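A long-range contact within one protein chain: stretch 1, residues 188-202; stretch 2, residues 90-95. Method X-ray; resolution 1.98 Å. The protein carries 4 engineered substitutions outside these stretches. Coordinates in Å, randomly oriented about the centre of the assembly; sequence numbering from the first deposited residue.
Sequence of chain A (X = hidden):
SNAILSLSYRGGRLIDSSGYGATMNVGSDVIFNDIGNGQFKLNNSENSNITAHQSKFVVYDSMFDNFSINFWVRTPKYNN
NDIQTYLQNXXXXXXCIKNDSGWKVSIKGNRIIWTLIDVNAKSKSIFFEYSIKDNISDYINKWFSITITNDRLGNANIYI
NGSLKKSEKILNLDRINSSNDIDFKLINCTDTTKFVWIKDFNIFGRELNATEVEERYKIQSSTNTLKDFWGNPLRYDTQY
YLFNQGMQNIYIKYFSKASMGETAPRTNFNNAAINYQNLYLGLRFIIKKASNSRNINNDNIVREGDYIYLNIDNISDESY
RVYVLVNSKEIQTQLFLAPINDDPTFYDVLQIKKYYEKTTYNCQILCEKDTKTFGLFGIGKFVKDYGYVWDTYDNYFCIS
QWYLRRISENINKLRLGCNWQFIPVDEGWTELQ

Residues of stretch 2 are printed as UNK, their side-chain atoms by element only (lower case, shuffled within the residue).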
# COMPACT_ATOMS: atom_id res chain seq x y z
N ASN A 188 4.91 24.81 -5.89
CA ASN A 188 6.31 25.00 -5.49
C ASN A 188 7.18 23.73 -5.55
O ASN A 188 8.24 23.66 -4.93
CB ASN A 188 6.41 25.61 -4.09
CG ASN A 188 5.62 26.90 -3.96
OD1 ASN A 188 5.61 27.73 -4.88
ND2 ASN A 188 4.96 27.08 -2.82
N CYS A 189 6.74 22.72 -6.31
CA CYS A 189 7.56 21.52 -6.45
C CYS A 189 8.60 21.72 -7.54
O CYS A 189 8.27 22.10 -8.66
CB CYS A 189 6.68 20.30 -6.76
SG CYS A 189 7.65 18.78 -6.90
N THR A 190 9.87 21.46 -7.24
CA THR A 190 10.94 21.76 -8.19
C THR A 190 11.39 20.55 -9.04
O THR A 190 12.18 20.70 -9.96
CB THR A 190 12.16 22.39 -7.49
OG1 THR A 190 12.65 21.49 -6.50
CG2 THR A 190 11.78 23.71 -6.83
N ASP A 191 10.85 19.38 -8.75
CA ASP A 191 11.20 18.18 -9.51
C ASP A 191 10.11 17.96 -10.57
O ASP A 191 8.97 17.67 -10.22
CB ASP A 191 11.30 17.00 -8.53
CG ASP A 191 11.54 15.67 -9.22
OD1 ASP A 191 11.56 15.63 -10.47
OD2 ASP A 191 11.71 14.66 -8.51
N THR A 192 10.45 18.14 -11.85
CA THR A 192 9.42 18.08 -12.89
C THR A 192 8.86 16.67 -13.07
O THR A 192 7.84 16.49 -13.71
CB THR A 192 9.90 18.60 -14.26
OG1 THR A 192 11.04 17.85 -14.69
CG2 THR A 192 10.27 20.10 -14.16
N THR A 193 9.53 15.67 -12.49
CA THR A 193 9.06 14.29 -12.61
C THR A 193 8.15 13.89 -11.47
O THR A 193 7.62 12.78 -11.47
CB THR A 193 10.23 13.27 -12.66
OG1 THR A 193 10.84 13.17 -11.36
CG2 THR A 193 11.26 13.69 -13.71
N LYS A 194 7.95 14.77 -10.49
CA LYS A 194 7.17 14.42 -9.30
C LYS A 194 5.71 14.14 -9.61
O LYS A 194 5.12 14.75 -10.51
CB LYS A 194 7.26 15.53 -8.22
CG LYS A 194 6.65 15.13 -6.85
CD LYS A 194 7.45 13.99 -6.19
CE LYS A 194 8.79 14.49 -5.62
NZ LYS A 194 9.69 13.36 -5.19
N PHE A 195 5.14 13.18 -8.89
CA PHE A 195 3.70 12.97 -8.95
C PHE A 195 3.24 12.51 -7.59
O PHE A 195 4.05 12.12 -6.75
CB PHE A 195 3.33 11.94 -10.04
CG PHE A 195 3.93 10.58 -9.82
CD1 PHE A 195 3.27 9.64 -9.04
CD2 PHE A 195 5.16 10.25 -10.37
CE1 PHE A 195 3.83 8.37 -8.82
CE2 PHE A 195 5.72 9.00 -10.15
CZ PHE A 195 5.05 8.06 -9.37
N VAL A 196 1.93 12.59 -7.36
CA VAL A 196 1.32 12.12 -6.13
C VAL A 196 0.01 11.45 -6.49
O VAL A 196 -0.74 11.99 -7.30
CB VAL A 196 0.99 13.30 -5.16
CG1 VAL A 196 0.57 12.76 -3.81
CG2 VAL A 196 2.17 14.25 -5.02
N TRP A 197 -0.26 10.29 -5.91
CA TRP A 197 -1.56 9.63 -6.11
C TRP A 197 -2.45 9.92 -4.90
O TRP A 197 -1.99 9.89 -3.76
CB TRP A 197 -1.41 8.10 -6.28
CG TRP A 197 -0.97 7.65 -7.65
CD1 TRP A 197 0.32 7.38 -8.07
CD2 TRP A 197 -1.82 7.39 -8.78
NE1 TRP A 197 0.31 6.98 -9.39
CE2 TRP A 197 -0.99 6.97 -9.84
CE3 TRP A 197 -3.21 7.49 -8.99
CZ2 TRP A 197 -1.50 6.66 -11.11
CZ3 TRP A 197 -3.71 7.17 -10.23
CH2 TRP A 197 -2.86 6.76 -11.28
N ILE A 198 -3.73 10.16 -5.16
CA ILE A 198 -4.71 10.40 -4.11
C ILE A 198 -5.98 9.58 -4.36
O ILE A 198 -6.38 9.38 -5.51
CB ILE A 198 -5.08 11.90 -4.04
CG1 ILE A 198 -3.89 12.72 -3.54
CG2 ILE A 198 -6.31 12.13 -3.15
CD1 ILE A 198 -4.00 14.20 -3.81
N LYS A 199 -6.61 9.09 -3.29
CA LYS A 199 -7.88 8.40 -3.41
C LYS A 199 -8.70 8.66 -2.15
O LYS A 199 -8.16 9.07 -1.13
CB LYS A 199 -7.68 6.89 -3.60
CG LYS A 199 -7.20 6.15 -2.35
CD LYS A 199 -7.18 4.63 -2.58
CE LYS A 199 -6.44 3.89 -1.48
NZ LYS A 199 -6.63 2.39 -1.56
N ASP A 200 -10.00 8.42 -2.25
CA ASP A 200 -10.92 8.52 -1.12
C ASP A 200 -10.82 9.86 -0.40
O ASP A 200 -10.73 9.88 0.82
CB ASP A 200 -10.65 7.39 -0.12
CG ASP A 200 -10.93 6.02 -0.69
OD1 ASP A 200 -11.78 5.91 -1.60
OD2 ASP A 200 -10.30 5.05 -0.23
N PHE A 201 -10.83 10.97 -1.14
CA PHE A 201 -10.79 12.26 -0.46
C PHE A 201 -12.16 12.62 0.11
O PHE A 201 -13.17 12.59 -0.60
CB PHE A 201 -10.27 13.38 -1.36
CG PHE A 201 -10.16 14.70 -0.65
CD1 PHE A 201 -8.98 15.09 -0.04
CD2 PHE A 201 -11.27 15.55 -0.55
CE1 PHE A 201 -8.89 16.29 0.63
CE2 PHE A 201 -11.18 16.75 0.12
CZ PHE A 201 -9.99 17.13 0.71
N ASN A 202 -12.17 12.96 1.40
CA ASN A 202 -13.39 13.28 2.13
C ASN A 202 -13.19 14.45 3.06
O ASN A 202 -12.15 14.56 3.71
CB ASN A 202 -13.84 12.09 2.98
CG ASN A 202 -14.35 10.94 2.17
OD1 ASN A 202 -13.64 9.96 1.94
ND2 ASN A 202 -15.60 11.03 1.73
N UNK A 90 9.64 21.56 -0.05
CA UNK A 90 8.28 21.41 0.42
C UNK A 90 7.32 21.97 -0.61
O UNK A 90 7.50 23.09 -1.10
c UNK A 90 6.66 21.91 2.33
o UNK A 90 5.21 22.74 4.02
c UNK A 90 6.38 22.68 3.60
c UNK A 90 8.07 22.11 1.78
o UNK A 90 7.33 23.24 4.19
N UNK A 91 6.32 21.19 -0.97
CA UNK A 91 5.34 21.63 -1.96
C UNK A 91 3.94 21.30 -1.49
O UNK A 91 3.70 20.26 -0.89
c UNK A 91 5.62 21.00 -3.34
c UNK A 91 4.68 17.30 -3.60
o UNK A 91 6.02 15.33 -3.31
c UNK A 91 4.60 18.70 -3.60
c UNK A 91 6.92 18.85 -3.07
c UNK A 91 5.72 19.49 -3.34
c UNK A 91 5.90 16.70 -3.33
c UNK A 91 7.02 17.47 -3.07
N UNK A 92 3.02 22.21 -1.76
CA UNK A 92 1.62 22.03 -1.43
C UNK A 92 1.03 21.00 -2.40
O UNK A 92 1.44 20.92 -3.56
o UNK A 92 1.55 24.32 -0.70
c UNK A 92 -0.56 23.28 -1.11
c UNK A 92 0.89 23.38 -1.54
N UNK A 93 0.09 20.20 -1.91
CA UNK A 93 -0.64 19.28 -2.77
C UNK A 93 -2.14 19.54 -2.71
O UNK A 93 -2.84 19.35 -3.70
c UNK A 93 -0.68 17.48 -0.99
c UNK A 93 -0.35 17.80 -2.44
c UNK A 93 1.11 17.45 -2.75
c UNK A 93 -0.72 15.98 -0.71
N UNK A 94 -2.63 19.95 -1.55
CA UNK A 94 -4.04 20.26 -1.37
C UNK A 94 -4.17 21.53 -0.53
O UNK A 94 -3.51 21.66 0.50
c UNK A 94 -4.80 19.13 -0.66
c UNK A 94 -5.01 16.58 -0.49
c UNK A 94 -4.53 17.77 -1.32
c UNK A 94 -6.30 19.42 -0.65
N UNK A 95 -5.01 22.46 -0.96
CA UNK A 95 -5.17 23.70 -0.21
C UNK A 95 -6.57 24.27 -0.29
O UNK A 95 -7.30 24.05 -1.26
o UNK A 95 -4.60 25.32 -1.92
c UNK A 95 -4.17 24.75 -0.70
O HOH W 1 5.43 25.26 -0.47
O HOH W 2 8.39 14.31 -2.45

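Position 90 carries five side-chain atoms: an unbranched run of three carbons, the third bearing two oxygens. Its CA-to-CB bond points away from stretch 1, and its CB comes no nearer than 6.9 Å to Asn 188 O, so the contact is left to the backbone. A carboxylate on a two-methylene stem makes the residue Glu 90. Its O accepts a hydrogen bond from water 1 at 3.1 Å, and the same water accepts one from Asn 188 ND2 at 3.0 Å. A charged group suits a partly exposed site where it need not enter the apolar contact, and OE2 is hydrogen-bonded elsewhere in the structure.

At position 91 a single carbon leads to a ring of six carbons, and one oxygen sits on the ring atom farthest from that carbon. The ring lies between several side chains of stretch 1, with Cys 189 SG over one face, Val 196 CG2 at its edge and Lys 194 running past the far end. A phenol is the reading, and the residue is Tyr 91. It has the largest area covered by the other stretch, 98 Å². Cys 189 SG stands 4.1 Å from the centroid of the Tyr 91 ring and 17° off the normal, a sulfur-aromatic contact, while Cys 189 CB packs 3.6 Å from Tyr 91 CG. Val 196 CG2 is 4.2 Å from Tyr 91 CE1, and Lys 194 CD is 3.5 Å from Tyr 91 OH. A flat, broad ring can serve all these neighbours, and its hydroxyl has a polar outlet: Tyr 91 OH is 2.7 Å from water 2, which also accepts a weak hydrogen bond from Lys 194 NZ at 3.2 Å.

Position 92 has three side-chain atoms, one carbon carrying an oxygen and a second carbon. Its CA-to-CB bond points sideways to stretch 1, and the side chain makes no close contact there. This identifies Thr 92, whose OG1 stays 4.9 Å from Asn 188 ND2; a small branched residue fits a place beside the packing.

Position 93 shows four carbons, forked at the first, with one arm two carbons long. Its CA-to-CB bond points toward stretch 1, and the one-carbon arm packs on Val 196 CG2. This is Ile 93. Ile 93 CG2 lies 4.1 Å from Val 196 CG2, a fit of two beta-branched side chains in a buried place.

Position 94 has the same four-carbon pattern, and its two-carbon arm ends near Ile 198 CD1 and Phe 201 CE1. It is Ile 94. Its CD1 reaches 4.2 Å from Ile 198 CD1 and 4.0 Å from Phe 201 CE1. Its extended chi2 of 168° carries the methyl out to both.

Position 95 has one carbon and one oxygen, out of reach of stretch 1, so it is Ser 95. A short polar side chain fits this partly exposed site.

No direct hydrogen bond crosses between the stretches. Apolar packing dominates: Val 196, Ile 198 and Phe 201 meet the two isoleucines, and Tyr 91 fills the space beside Cys 189, while two waters bridge polar atoms.

Stretch 2 90-95: EYTIIS
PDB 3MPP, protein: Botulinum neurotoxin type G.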